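Side-chain contacts in spermidine N(1)-acetyltransferase (PDB 3K9U), which transfers an acetyl group from acetyl-CoA to polyamines such as spermidine, protecting the cell against polyamine toxicity: residues A[87-92]-A[106-111]; A[43-48]-A[91-96]; A[78-83]-A[113-118]. All blocks are in the same frame, centred on the assembly; numbering follows the deposited sequence.

Contact 1. Residues A[87-92]-A[106-111]. With ACO (acetyl coenzyme *a), chain G.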
loop_
_atom_site.group_PDB
_atom_site.type_symbol
_atom_site.label_atom_id
_atom_site.label_comp_id
_atom_site.label_asym_id
_atom_site.label_seq_id
_atom_site.Cartn_x
_atom_site.Cartn_y
_atom_site.Cartn_z
ATOM N N ALA A 87 -21.187 -19.943 -5.743
ATOM C CA ALA A 87 -20.880 -18.522 -5.612
ATOM C C ALA A 87 -19.915 -18.045 -6.704
ATOM O O ALA A 87 -18.997 -18.763 -7.100
ATOM C CB ALA A 87 -20.292 -18.233 -4.240
ATOM N N GLU A 88 -20.111 -16.831 -7.186
ATOM C CA GLU A 88 -19.084 -16.189 -7.990
ATOM C C GLU A 88 -18.662 -14.899 -7.276
ATOM O O GLU A 88 -19.507 -14.075 -6.888
ATOM C CB GLU A 88 -19.514 -15.930 -9.436
ATOM C CG GLU A 88 -18.385 -15.168 -10.165
ATOM C CD GLU A 88 -18.362 -15.238 -11.689
ATOM O OE1 GLU A 88 -19.360 -15.576 -12.330
ATOM O OE2 GLU A 88 -17.297 -14.905 -12.242
ATOM N N LEU A 89 -17.361 -14.776 -7.041
ATOM C CA LEU A 89 -16.793 -13.576 -6.460
ATOM C C LEU A 89 -16.498 -12.638 -7.623
ATOM O O LEU A 89 -15.584 -12.873 -8.415
ATOM C CB LEU A 89 -15.525 -13.906 -5.663
ATOM C CG LEU A 89 -15.045 -12.834 -4.664
ATOM C CD1 LEU A 89 -13.889 -13.370 -3.770
ATOM C CD2 LEU A 89 -14.606 -11.559 -5.387
ATOM N N LEU A 90 -17.309 -11.608 -7.776
ATOM C CA LEU A 90 -17.231 -10.776 -8.973
ATOM C C LEU A 90 -16.267 -9.644 -8.798
ATOM O O LEU A 90 -15.664 -9.222 -9.751
ATOM C CB LEU A 90 -18.591 -10.177 -9.342
ATOM C CG LEU A 90 -19.696 -11.169 -9.694
ATOM C CD1 LEU A 90 -21.049 -10.420 -9.693
ATOM C CD2 LEU A 90 -19.428 -11.874 -11.043
ATOM N N ARG A 91 -16.134 -9.154 -7.573
ATOM C CA ARG A 91 -15.556 -7.832 -7.327
ATOM C C ARG A 91 -15.007 -7.717 -5.897
ATOM O O ARG A 91 -15.731 -7.993 -4.940
ATOM C CB ARG A 91 -16.689 -6.811 -7.517
ATOM C CG ARG A 91 -16.379 -5.665 -8.401
ATOM C CD ARG A 91 -17.433 -5.373 -9.457
ATOM N NE ARG A 91 -18.830 -5.167 -9.045
ATOM C CZ ARG A 91 -19.551 -4.043 -9.207
ATOM N NH1 ARG A 91 -20.840 -4.043 -8.881
ATOM N NH2 ARG A 91 -19.017 -2.903 -9.663
ATOM N N LEU A 92 -13.757 -7.279 -5.756
ATOM C CA LEU A 92 -13.182 -6.986 -4.443
ATOM C C LEU A 92 -12.064 -5.988 -4.571
ATOM O O LEU A 92 -10.994 -6.311 -5.090
ATOM C CB LEU A 92 -12.647 -8.266 -3.789
ATOM C CG LEU A 92 -11.921 -8.185 -2.458
ATOM C CD1 LEU A 92 -12.784 -7.505 -1.474
ATOM C CD2 LEU A 92 -11.558 -9.582 -1.967
ATOM N N THR A 106 -11.133 -9.722 5.683
ATOM C CA THR A 106 -12.332 -9.544 6.481
ATOM C C THR A 106 -13.575 -9.519 5.621
ATOM O O THR A 106 -14.560 -10.153 5.952
ATOM C CB THR A 106 -12.258 -8.276 7.306
ATOM O OG1 THR A 106 -11.075 -8.332 8.098
ATOM C CG2 THR A 106 -13.484 -8.133 8.234
ATOM N N LEU A 107 -13.509 -8.819 4.492
ATOM C CA LEU A 107 -14.606 -8.820 3.535
ATOM C C LEU A 107 -14.879 -10.244 3.046
ATOM O O LEU A 107 -16.016 -10.706 3.093
ATOM C CB LEU A 107 -14.317 -7.881 2.344
ATOM C CG LEU A 107 -14.625 -6.411 2.601
ATOM C CD1 LEU A 107 -13.955 -5.495 1.565
ATOM C CD2 LEU A 107 -16.103 -6.177 2.629
ATOM N N LEU A 108 -13.834 -10.956 2.625
ATOM C CA LEU A 108 -13.981 -12.363 2.221
ATOM C C LEU A 108 -14.575 -13.239 3.311
ATOM O O LEU A 108 -15.451 -14.083 3.041
ATOM C CB LEU A 108 -12.643 -12.951 1.812
ATOM C CG LEU A 108 -12.660 -14.361 1.206
ATOM C CD1 LEU A 108 -13.528 -14.436 -0.090
ATOM C CD2 LEU A 108 -11.222 -14.802 0.925
ATOM N N LEU A 109 -14.122 -13.050 4.545
ATOM C CA LEU A 109 -14.637 -13.869 5.642
ATOM C C LEU A 109 -16.126 -13.613 5.942
ATOM O O LEU A 109 -16.855 -14.548 6.284
ATOM C CB LEU A 109 -13.778 -13.738 6.893
ATOM C CG LEU A 109 -12.441 -14.520 6.796
ATOM C CD1 LEU A 109 -11.467 -14.103 7.907
ATOM C CD2 LEU A 109 -12.698 -16.060 6.818
ATOM N N GLU A 110 -16.574 -12.370 5.768
ATOM C CA GLU A 110 -17.983 -12.041 5.974
ATOM C C GLU A 110 -18.830 -12.670 4.891
ATOM O O GLU A 110 -19.886 -13.241 5.166
ATOM C CB GLU A 110 -18.211 -10.523 5.988
ATOM C CG GLU A 110 -17.796 -9.867 7.285
ATOM C CD GLU A 110 -18.584 -10.408 8.474
ATOM O OE1 GLU A 110 -19.844 -10.360 8.474
ATOM O OE2 GLU A 110 -17.930 -10.904 9.394
ATOM N N ALA A 111 -18.358 -12.582 3.657
ATOM C CA ALA A 111 -19.047 -13.252 2.556
ATOM C C ALA A 111 -19.143 -14.747 2.829
ATOM O O ALA A 111 -20.227 -15.306 2.752
ATOM C CB ALA A 111 -18.352 -13.000 1.221
HETATM N N1A ACO G . 1.213 -4.897 -2.268
HETATM C C2A ACO G . 1.498 -6.170 -2.635
HETATM N N3A ACO G . 0.763 -7.221 -2.227
HETATM C C4A ACO G . -0.328 -7.060 -1.457
HETATM C C5A ACO G . -0.666 -5.699 -1.049
HETATM C C6A ACO G . 0.175 -4.585 -1.516
HETATM N N6A ACO G . -0.075 -3.299 -1.169
HETATM N N7A ACO G . -1.751 -5.788 -0.301
HETATM C C8A ACO G . -2.075 -7.088 -0.219
HETATM N N9A ACO G . -1.244 -7.864 -0.929
HETATM C C1B ACO G . -1.347 -9.358 -1.001
HETATM C C2B ACO G . -0.077 -10.104 -0.586
HETATM O O2B ACO G . -0.003 -11.415 -1.207
HETATM C C3B ACO G . -0.217 -10.270 0.899
HETATM O O3B ACO G . 0.553 -11.386 1.384
HETATM P P3B ACO G . 2.044 -11.057 1.963
HETATM O O7A ACO G . 1.747 -10.511 3.301
HETATM O O8A ACO G . 2.619 -10.048 0.976
HETATM O O9A ACO G . 2.666 -12.442 1.901
HETATM C C4B ACO G . -1.717 -10.365 1.110
HETATM O O4B ACO G . -2.328 -9.825 -0.071
HETATM C C5B ACO G . -2.211 -9.604 2.322
HETATM O O5B ACO G . -3.507 -10.057 2.738
HETATM P P1A ACO G . -4.643 -9.015 3.205
HETATM O O1A ACO G . -4.044 -7.957 4.120
HETATM O O2A ACO G . -5.852 -9.774 3.683
HETATM O O3A ACO G . -4.970 -8.347 1.760
HETATM P P2A ACO G . -5.846 -6.989 1.586
HETATM O O4A ACO G . -4.919 -5.974 0.960
HETATM O O5A ACO G . -6.617 -6.673 2.862
HETATM O O6A ACO G . -6.918 -7.424 0.498
HETATM C CBP ACO G . -7.005 -7.228 -1.879
HETATM C CCP ACO G . -6.536 -8.074 -0.709
HETATM C CDP ACO G . -6.681 -7.938 -3.179
HETATM C CEP ACO G . -8.521 -7.103 -1.755
HETATM C CAP ACO G . -6.360 -5.823 -1.832
HETATM O OAP ACO G . -4.929 -5.894 -1.787
HETATM C C9P ACO G . -6.759 -4.939 -2.980
HETATM O O9P ACO G . -7.821 -4.346 -2.940
HETATM N N8P ACO G . -5.927 -4.883 -3.993
HETATM C C7P ACO G . -6.181 -4.150 -5.214
HETATM C C6P ACO G . -7.414 -4.594 -5.986
HETATM C C5P ACO G . -7.420 -6.050 -6.400
HETATM O O5P ACO G . -6.433 -6.605 -6.862
HETATM N N4P ACO G . -8.589 -6.683 -6.281
HETATM C C3P ACO G . -8.784 -8.050 -6.760
HETATM C C2P ACO G . -9.299 -8.028 -8.192
HETATM S S1P ACO G . -9.823 -9.623 -8.745
HETATM C C ACO G . -11.490 -9.632 -8.453
HETATM O O ACO G . -12.021 -8.597 -8.069
HETATM C CH3 ACO G . -12.318 -10.880 -8.694
#
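Leu-89 and Leu-108 meet methyl to methyl, CD1 of Leu-89 lying 3.8 Å from CD1 of Leu-108, and their side chains cross at about a right angle. A second leucine pair lies further along the strand, where CD1 of Leu-92 reaches CD1 of Leu-107 at 3.8 Å and CB of Leu-107 at 4.1 Å. That pair crosses obliquely, and the same Leu-92 methyl rests against both the root and the end of its partner. The two strand leucines turn alike: each has CG anti to the backbone N (chi1 -163° at Leu-89 and 176° at Leu-92), which sends the branch across to helix 103-118. The backbones stay well apart, with 8.3 Å between CA of Leu-92 and CA of Leu-107, and the branched side chains fill the separation.

Two leucines on one side of the strand are three positions apart rather than two because Leu-90 and Arg-91 together face Glu-79 in a classic beta bulge, as in other GNAT acetyltransferases. Just past it, Leu-92 holds the cofactor by its main chain. N4P of acetyl-CoA donates to O of Leu-92 at 2.7 Å, while N of Leu-92 makes a weak hydrogen bond to the thioester O at 3.2 Å. The side chain of Leu-92 contributes too, with CG packed 3.6 Å from the cofactor methyl CEP. On Leu-89, the other methyl, CD2, lies 4.1 Å from the acetyl CH3.

The chemistry is therefore divided. Buried apolar methyls join strand and helix within the beta-alpha-beta unit 86-94, 103-118, 122-128, whereas the main-chain N and O of Leu-92 serve the cofactor. The weak bond to the thioester oxygen would probably help to polarise the carbonyl that is attacked.

Contact 2. Residues A[43-48]-A[91-96]. With ACO (acetyl coenzyme *a), chain G.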
loop_
_atom_site.group_PDB
_atom_site.type_symbol
_atom_site.label_atom_id
_atom_site.label_comp_id
_atom_site.label_asym_id
_atom_site.label_seq_id
_atom_site.Cartn_x
_atom_site.Cartn_y
_atom_site.Cartn_z
ATOM N N GLU A 43 -18.012 3.668 -17.375
ATOM C CA GLU A 43 -19.128 2.831 -17.815
ATOM C C GLU A 43 -19.663 1.910 -16.707
ATOM O O GLU A 43 -20.866 1.889 -16.420
ATOM C CB GLU A 43 -18.712 2.058 -19.065
ATOM C CG GLU A 43 -18.351 3.031 -20.228
ATOM C CD GLU A 43 -18.296 2.377 -21.608
ATOM O OE1 GLU A 43 -17.525 1.408 -21.784
ATOM O OE2 GLU A 43 -19.027 2.831 -22.520
ATOM N N LYS A 44 -18.770 1.189 -16.049
ATOM C CA LYS A 44 -19.175 0.236 -15.047
ATOM C C LYS A 44 -19.494 0.933 -13.756
ATOM O O LYS A 44 -20.320 0.456 -13.016
ATOM C CB LYS A 44 -18.095 -0.822 -14.807
ATOM C CG LYS A 44 -18.181 -2.001 -15.760
ATOM C CD LYS A 44 -18.116 -1.599 -17.258
ATOM C CE LYS A 44 -17.656 -2.775 -18.140
ATOM N NZ LYS A 44 -17.568 -2.425 -19.605
ATOM N N TYR A 45 -18.884 2.089 -13.502
ATOM C CA TYR A 45 -19.129 2.805 -12.258
ATOM C C TYR A 45 -19.869 4.152 -12.420
ATOM O O TYR A 45 -19.741 5.031 -11.598
ATOM C CB TYR A 45 -17.807 2.935 -11.455
ATOM C CG TYR A 45 -17.312 1.592 -10.936
ATOM C CD1 TYR A 45 -17.743 1.097 -9.703
ATOM C CD2 TYR A 45 -16.442 0.804 -11.686
ATOM C CE1 TYR A 45 -17.312 -0.151 -9.222
ATOM C CE2 TYR A 45 -16.009 -0.449 -11.218
ATOM C CZ TYR A 45 -16.449 -0.921 -9.979
ATOM O OH TYR A 45 -16.034 -2.165 -9.503
ATOM N N SER A 46 -20.689 4.296 -13.449
ATOM C CA SER A 46 -21.604 5.419 -13.519
ATOM C C SER A 46 -22.555 5.403 -12.313
ATOM O O SER A 46 -22.885 4.334 -11.795
ATOM C CB SER A 46 -22.450 5.342 -14.804
ATOM O OG SER A 46 -23.458 4.357 -14.646
ATOM N N LYS A 47 -23.002 6.589 -11.897
ATOM C CA LYS A 47 -24.045 6.720 -10.874
ATOM C C LYS A 47 -25.275 5.806 -11.157
ATOM O O LYS A 47 -25.750 5.117 -10.265
ATOM C CB LYS A 47 -24.528 8.172 -10.761
ATOM C CG LYS A 47 -23.509 9.082 -10.042
ATOM C CD LYS A 47 -24.040 10.515 -9.790
ATOM C CE LYS A 47 -23.105 11.312 -8.878
ATOM N NZ LYS A 47 -21.914 11.949 -9.556
ATOM N N GLU A 48 -25.779 5.815 -12.381
ATOM C CA GLU A 48 -27.046 5.152 -12.632
ATOM C C GLU A 48 -26.878 3.633 -12.519
ATOM O O GLU A 48 -27.672 2.956 -11.866
ATOM C CB GLU A 48 -27.612 5.530 -13.992
ATOM C CG GLU A 48 -28.146 6.930 -14.069
ATOM C CD GLU A 48 -27.064 7.984 -13.909
ATOM O OE1 GLU A 48 -25.928 7.743 -14.359
ATOM O OE2 GLU A 48 -27.351 9.046 -13.327
ATOM N N ARG A 91 -16.134 -9.154 -7.573
ATOM C CA ARG A 91 -15.556 -7.832 -7.327
ATOM C C ARG A 91 -15.007 -7.717 -5.897
ATOM O O ARG A 91 -15.731 -7.993 -4.940
ATOM C CB ARG A 91 -16.689 -6.811 -7.517
ATOM C CG ARG A 91 -16.379 -5.665 -8.401
ATOM C CD ARG A 91 -17.433 -5.373 -9.457
ATOM N NE ARG A 91 -18.830 -5.167 -9.045
ATOM C CZ ARG A 91 -19.551 -4.043 -9.207
ATOM N NH1 ARG A 91 -20.840 -4.043 -8.881
ATOM N NH2 ARG A 91 -19.017 -2.903 -9.663
ATOM N N LEU A 92 -13.757 -7.279 -5.756
ATOM C CA LEU A 92 -13.182 -6.986 -4.443
ATOM C C LEU A 92 -12.064 -5.988 -4.571
ATOM O O LEU A 92 -10.994 -6.311 -5.090
ATOM C CB LEU A 92 -12.647 -8.266 -3.789
ATOM C CG LEU A 92 -11.921 -8.185 -2.458
ATOM C CD1 LEU A 92 -12.784 -7.505 -1.474
ATOM C CD2 LEU A 92 -11.558 -9.582 -1.967
ATOM N N TYR A 93 -12.315 -4.786 -4.070
ATOM C CA TYR A 93 -11.406 -3.668 -4.250
ATOM C C TYR A 93 -11.360 -2.813 -2.987
ATOM O O TYR A 93 -12.402 -2.477 -2.443
ATOM C CB TYR A 93 -11.850 -2.802 -5.451
ATOM C CG TYR A 93 -11.701 -3.489 -6.783
ATOM C CD1 TYR A 93 -10.475 -3.517 -7.436
ATOM C CD2 TYR A 93 -12.773 -4.150 -7.374
ATOM C CE1 TYR A 93 -10.319 -4.165 -8.637
ATOM C CE2 TYR A 93 -12.626 -4.804 -8.586
ATOM C CZ TYR A 93 -11.405 -4.796 -9.217
ATOM O OH TYR A 93 -11.246 -5.438 -10.418
ATOM N N LEU A 94 -10.147 -2.470 -2.548
ATOM C CA LEU A 94 -9.907 -1.516 -1.477
ATOM C C LEU A 94 -9.154 -0.310 -2.032
ATOM O O LEU A 94 -8.412 -0.442 -3.028
ATOM C CB LEU A 94 -9.005 -2.121 -0.418
ATOM C CG LEU A 94 -9.411 -3.476 0.145
ATOM C CD1 LEU A 94 -8.377 -3.984 1.224
ATOM C CD2 LEU A 94 -10.834 -3.387 0.698
ATOM N N LYS A 95 -9.280 0.828 -1.337
ATOM C CA LYS A 95 -8.359 1.944 -1.507
ATOM C C LYS A 95 -6.948 1.446 -1.284
ATOM O O LYS A 95 -6.693 0.740 -0.305
ATOM C CB LYS A 95 -8.618 3.066 -0.503
ATOM C CG LYS A 95 -9.713 4.035 -0.857
ATOM C CD LYS A 95 -9.696 5.296 0.105
ATOM C CE LYS A 95 -8.755 6.493 -0.325
ATOM N NZ LYS A 95 -7.460 6.669 0.477
ATOM N N PRO A 96 -6.008 1.843 -2.163
ATOM C CA PRO A 96 -4.637 1.298 -2.089
ATOM C C PRO A 96 -3.969 1.449 -0.743
ATOM O O PRO A 96 -3.252 0.541 -0.291
ATOM C CB PRO A 96 -3.885 2.088 -3.153
ATOM C CG PRO A 96 -4.992 2.457 -4.152
ATOM C CD PRO A 96 -6.219 2.691 -3.353
HETATM N N1A ACO G . 1.213 -4.897 -2.268
HETATM C C2A ACO G . 1.498 -6.170 -2.635
HETATM N N3A ACO G . 0.763 -7.221 -2.227
HETATM C C4A ACO G . -0.328 -7.060 -1.457
HETATM C C5A ACO G . -0.666 -5.699 -1.049
HETATM C C6A ACO G . 0.175 -4.585 -1.516
HETATM N N6A ACO G . -0.075 -3.299 -1.169
HETATM N N7A ACO G . -1.751 -5.788 -0.301
HETATM C C8A ACO G . -2.075 -7.088 -0.219
HETATM N N9A ACO G . -1.244 -7.864 -0.929
HETATM C C1B ACO G . -1.347 -9.358 -1.001
HETATM C C2B ACO G . -0.077 -10.104 -0.586
HETATM O O2B ACO G . -0.003 -11.415 -1.207
HETATM C C3B ACO G . -0.217 -10.270 0.899
HETATM O O3B ACO G . 0.553 -11.386 1.384
HETATM P P3B ACO G . 2.044 -11.057 1.963
HETATM O O7A ACO G . 1.747 -10.511 3.301
HETATM O O8A ACO G . 2.619 -10.048 0.976
HETATM O O9A ACO G . 2.666 -12.442 1.901
HETATM C C4B ACO G . -1.717 -10.365 1.110
HETATM O O4B ACO G . -2.328 -9.825 -0.071
HETATM C C5B ACO G . -2.211 -9.604 2.322
HETATM O O5B ACO G . -3.507 -10.057 2.738
HETATM P P1A ACO G . -4.643 -9.015 3.205
HETATM O O1A ACO G . -4.044 -7.957 4.120
HETATM O O2A ACO G . -5.852 -9.774 3.683
HETATM O O3A ACO G . -4.970 -8.347 1.760
HETATM P P2A ACO G . -5.846 -6.989 1.586
HETATM O O4A ACO G . -4.919 -5.974 0.960
HETATM O O5A ACO G . -6.617 -6.673 2.862
HETATM O O6A ACO G . -6.918 -7.424 0.498
HETATM C CBP ACO G . -7.005 -7.228 -1.879
HETATM C CCP ACO G . -6.536 -8.074 -0.709
HETATM C CDP ACO G . -6.681 -7.938 -3.179
HETATM C CEP ACO G . -8.521 -7.103 -1.755
HETATM C CAP ACO G . -6.360 -5.823 -1.832
HETATM O OAP ACO G . -4.929 -5.894 -1.787
HETATM C C9P ACO G . -6.759 -4.939 -2.980
HETATM O O9P ACO G . -7.821 -4.346 -2.940
HETATM N N8P ACO G . -5.927 -4.883 -3.993
HETATM C C7P ACO G . -6.181 -4.150 -5.214
HETATM C C6P ACO G . -7.414 -4.594 -5.986
HETATM C C5P ACO G . -7.420 -6.050 -6.400
HETATM O O5P ACO G . -6.433 -6.605 -6.862
HETATM N N4P ACO G . -8.589 -6.683 -6.281
HETATM C C3P ACO G . -8.784 -8.050 -6.760
HETATM C C2P ACO G . -9.299 -8.028 -8.192
HETATM S S1P ACO G . -9.823 -9.623 -8.745
HETATM C C ACO G . -11.490 -9.632 -8.453
HETATM O O ACO G . -12.021 -8.597 -8.069
HETATM C CH3 ACO G . -12.318 -10.880 -8.694
#
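Tyr-45, the first residue to leave helical geometry after helix 34-44, meets Arg-91 and Tyr-93, which lie in extended conformation near the end of strand 86-94. The phenol end of Tyr-45 and the side chain of Arg-91 slide past each other in opposite directions, bringing the hydroxyl alongside the arginine chain as well as its end. NH2 of Arg-91 donates to OH of Tyr-45 at 3.1 Å with an N-H...O angle of 151°, and the oxygen is tilted 20° from the guanidinium plane. The same oxygen lies 3.5 Å from CD of Arg-91. Ring and guanidinium planes stand 44° apart, and NH2 also comes to 3.3 Å from CZ of Tyr-45. Bends at chi2 and chi3 of Arg-91 turn its guanidinium to the hydroxyl.

OH of Tyr-45 also approaches CD2 of Tyr-93 at 4.4 Å, and CG of Arg-91 sits at the edge of the Tyr-93 ring, in its plane. Away from this edge, CD1 of Tyr-93 touches C6P of acetyl-CoA at 3.6 Å, and its hydroxyl is hydrogen-bonded to that of Tyr-28. One residue on, N of Leu-94 donates to O9P of the cofactor at 3.0 Å.

Replacing Tyr-45 by an alanine would probably leave NH2 of Arg-91 without its oxygen and open a gap beside the Tyr-93 ring. The guanidinium has further partners, since NE pairs with Glu-79 and NH1 with Glu-53 in salt bridges. Carboxylates at two nitrogens and a phenol oxygen at the third fix its rotation, and the two acidic groups probably balance the positive charge of this arginine, whose own peptide link to Leu-92 carries the N-H that bonds weakly to the thioester oxygen.

Contact 3. Residues A[78-83]-A[113-118]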
loop_
_atom_site.group_PDB
_atom_site.type_symbol
_atom_site.label_atom_id
_atom_site.label_comp_id
_atom_site.label_asym_id
_atom_site.label_seq_id
_atom_site.Cartn_x
_atom_site.Cartn_y
_atom_site.Cartn_z
ATOM N N ILE A 78 -17.055 -5.610 -1.657
ATOM C CA ILE A 78 -17.012 -6.921 -2.251
ATOM C C ILE A 78 -18.375 -7.221 -2.850
ATOM O O ILE A 78 -19.393 -6.801 -2.306
ATOM C CB ILE A 78 -16.610 -7.994 -1.208
ATOM C CG1 ILE A 78 -16.208 -9.294 -1.913
ATOM C CG2 ILE A 78 -17.737 -8.207 -0.185
ATOM C CD1 ILE A 78 -15.758 -10.466 -0.969
ATOM N N GLU A 79 -18.389 -7.907 -3.993
ATOM C CA GLU A 79 -19.617 -8.314 -4.655
ATOM C C GLU A 79 -19.537 -9.801 -4.986
ATOM O O GLU A 79 -18.588 -10.239 -5.609
ATOM C CB GLU A 79 -19.857 -7.505 -5.946
ATOM C CG GLU A 79 -21.246 -7.830 -6.639
ATOM C CD GLU A 79 -21.542 -7.012 -7.910
ATOM O OE1 GLU A 79 -20.739 -7.049 -8.884
ATOM O OE2 GLU A 79 -22.595 -6.325 -7.938
ATOM N N LEU A 80 -20.537 -10.563 -4.570
ATOM C CA LEU A 80 -20.667 -11.962 -4.989
ATOM C C LEU A 80 -22.079 -12.318 -5.418
ATOM O O LEU A 80 -23.026 -11.832 -4.823
ATOM C CB LEU A 80 -20.277 -12.915 -3.862
ATOM C CG LEU A 80 -19.004 -12.632 -3.096
ATOM C CD1 LEU A 80 -19.353 -11.837 -1.867
ATOM C CD2 LEU A 80 -18.362 -13.970 -2.741
ATOM N N LYS A 81 -22.205 -13.173 -6.432
ATOM C CA LYS A 81 -23.490 -13.710 -6.878
ATOM C C LYS A 81 -23.579 -15.208 -6.599
ATOM O O LYS A 81 -22.628 -15.974 -6.847
ATOM C CB LYS A 81 -23.707 -13.502 -8.381
ATOM C CG LYS A 81 -24.751 -12.414 -8.781
ATOM C CD LYS A 81 -24.100 -11.113 -9.341
ATOM C CE LYS A 81 -25.095 -9.947 -9.476
ATOM N NZ LYS A 81 -24.871 -9.065 -10.696
ATOM N N ILE A 82 -24.738 -15.632 -6.107
ATOM C CA ILE A 82 -25.004 -17.048 -5.954
ATOM C C ILE A 82 -26.013 -17.463 -6.981
ATOM O O ILE A 82 -27.085 -16.870 -7.040
ATOM C CB ILE A 82 -25.545 -17.357 -4.554
ATOM C CG1 ILE A 82 -24.436 -17.068 -3.526
ATOM C CG2 ILE A 82 -26.168 -18.822 -4.491
ATOM C CD1 ILE A 82 -24.930 -16.700 -2.148
ATOM N N ILE A 83 -25.665 -18.485 -7.770
ATOM C CA ILE A 83 -26.538 -19.087 -8.781
ATOM C C ILE A 83 -26.403 -20.593 -8.721
ATOM O O ILE A 83 -25.300 -21.112 -8.601
ATOM C CB ILE A 83 -26.127 -18.703 -10.212
ATOM C CG1 ILE A 83 -26.151 -17.197 -10.415
ATOM C CG2 ILE A 83 -27.063 -19.370 -11.239
ATOM C CD1 ILE A 83 -25.343 -16.767 -11.609
ATOM N N LYS A 113 -19.011 -16.411 5.546
ATOM C CA LYS A 113 -19.908 -16.688 6.667
ATOM C C LYS A 113 -21.362 -16.769 6.163
ATOM O O LYS A 113 -22.128 -17.639 6.591
ATOM C CB LYS A 113 -19.736 -15.623 7.766
ATOM C CG LYS A 113 -20.876 -15.547 8.771
ATOM C CD LYS A 113 -20.526 -14.671 9.959
ATOM C CE LYS A 113 -21.570 -14.872 11.092
ATOM N NZ LYS A 113 -21.049 -14.488 12.456
ATOM N N ILE A 114 -21.717 -15.884 5.221
ATOM C CA ILE A 114 -23.069 -15.875 4.625
ATOM C C ILE A 114 -23.293 -17.067 3.684
ATOM O O ILE A 114 -24.363 -17.679 3.711
ATOM C CB ILE A 114 -23.354 -14.548 3.878
ATOM C CG1 ILE A 114 -23.378 -13.388 4.884
ATOM C CG2 ILE A 114 -24.659 -14.617 3.137
ATOM C CD1 ILE A 114 -23.211 -12.073 4.250
ATOM N N MET A 115 -22.287 -17.378 2.867
ATOM C CA MET A 115 -22.272 -18.589 2.042
ATOM C C MET A 115 -22.464 -19.841 2.899
ATOM O O MET A 115 -23.258 -20.737 2.567
ATOM C CB MET A 115 -20.955 -18.685 1.249
ATOM C CG MET A 115 -20.866 -17.657 0.079
ATOM S SD MET A 115 -19.243 -17.550 -0.725
ATOM C CE MET A 115 -18.496 -16.146 0.064
ATOM N N LYS A 116 -21.762 -19.880 4.027
ATOM C CA LYS A 116 -21.850 -21.029 4.949
ATOM C C LYS A 116 -23.273 -21.266 5.444
ATOM O O LYS A 116 -23.746 -22.392 5.411
ATOM C CB LYS A 116 -20.931 -20.816 6.141
ATOM C CG LYS A 116 -20.755 -22.011 7.068
ATOM C CD LYS A 116 -19.800 -21.635 8.222
ATOM C CE LYS A 116 -18.970 -22.813 8.687
ATOM N NZ LYS A 116 -19.839 -23.873 9.182
ATOM N N LYS A 117 -23.950 -20.216 5.900
ATOM C CA LYS A 117 -25.337 -20.353 6.368
ATOM C C LYS A 117 -26.317 -20.750 5.241
ATOM O O LYS A 117 -27.339 -21.401 5.505
ATOM C CB LYS A 117 -25.824 -19.093 7.121
ATOM C CG LYS A 117 -25.937 -17.810 6.275
ATOM C CD LYS A 117 -26.874 -16.730 6.908
ATOM C CE LYS A 117 -27.180 -15.568 5.924
ATOM N NZ LYS A 117 -27.357 -14.232 6.608
ATOM N N LYS A 118 -25.995 -20.375 4.000
ATOM C CA LYS A 118 -26.796 -20.771 2.827
ATOM C C LYS A 118 -26.484 -22.174 2.330
ATOM O O LYS A 118 -27.296 -22.768 1.626
ATOM C CB LYS A 118 -26.620 -19.772 1.679
ATOM C CG LYS A 118 -27.348 -18.477 1.946
ATOM C CD LYS A 118 -27.067 -17.408 0.903
ATOM C CE LYS A 118 -27.807 -16.122 1.270
ATOM N NZ LYS A 118 -29.190 -16.400 1.876
#
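Leu-80 is the first residue of 78-83 to touch the helix: its CD2 lies 3.6 Å from CE of Met-115, and the two side chains cross at about a right angle. The thioether gets there by bending. Met-115 runs extended at chi2, then turns at chi3 (-98°), which swings the terminal methyl towards the leucine. The pair is wholly apolar, and both residues are buried.

Two positions on, Ile-82 again points towards the helix, consistent with strand alternation. Its CA is 8.6 Å from CA of Met-115, the nearest pair of CA atoms between the two segments. The touch itself is with Lys-118, one helical turn further along, where CD1 of Ile-82 meets CD of Lys-118 at 3.8 Å and the side chains cross at a slant. The evidence is for contact through the aliphatic part of the lysine: its chain is extended through chi2 and chi3, and it is a middle methylene that lies against the isoleucine.

Strand 73-83 runs between strands 63-70 and 86-94 in the sheet, and the final turns of helix 103-118 lie over it. Ala-111 continues the packing on Leu-80 towards the start of the helix, Met-115 also rests on Ala-87 of the neighbouring strand, and Leu-61 and Asp-62, leading into strand 63-70, border Lys-118 and Ile-82.

How the contacts relate
Contacts 1 and 3, with centres 7 Å apart, are successive parts of one interface: helix 103-118 packs on the adjacent strands 86-94 and 73-83, and N of Glu-88 probably bonds O of Lys-81 at 2.7 Å between them. Contact 2, its centre 15 Å from that of contact 1, joins strand 86-94 to the helix-to-helix turn at Tyr-45. The salt bridge from NE of Arg-91 to OE1 of Glu-79 (2.7 Å) ties the residue shared by contacts 1 and 2 to the strand of contact 3. Contacts 1 and 2 both touch acetyl-CoA, whereas the Leu-80 side chain in contact 3 stays about 9 Å from it. The side chain of Tyr-138, the probable proton donor, comes to about 4 Å from that of Leu-89.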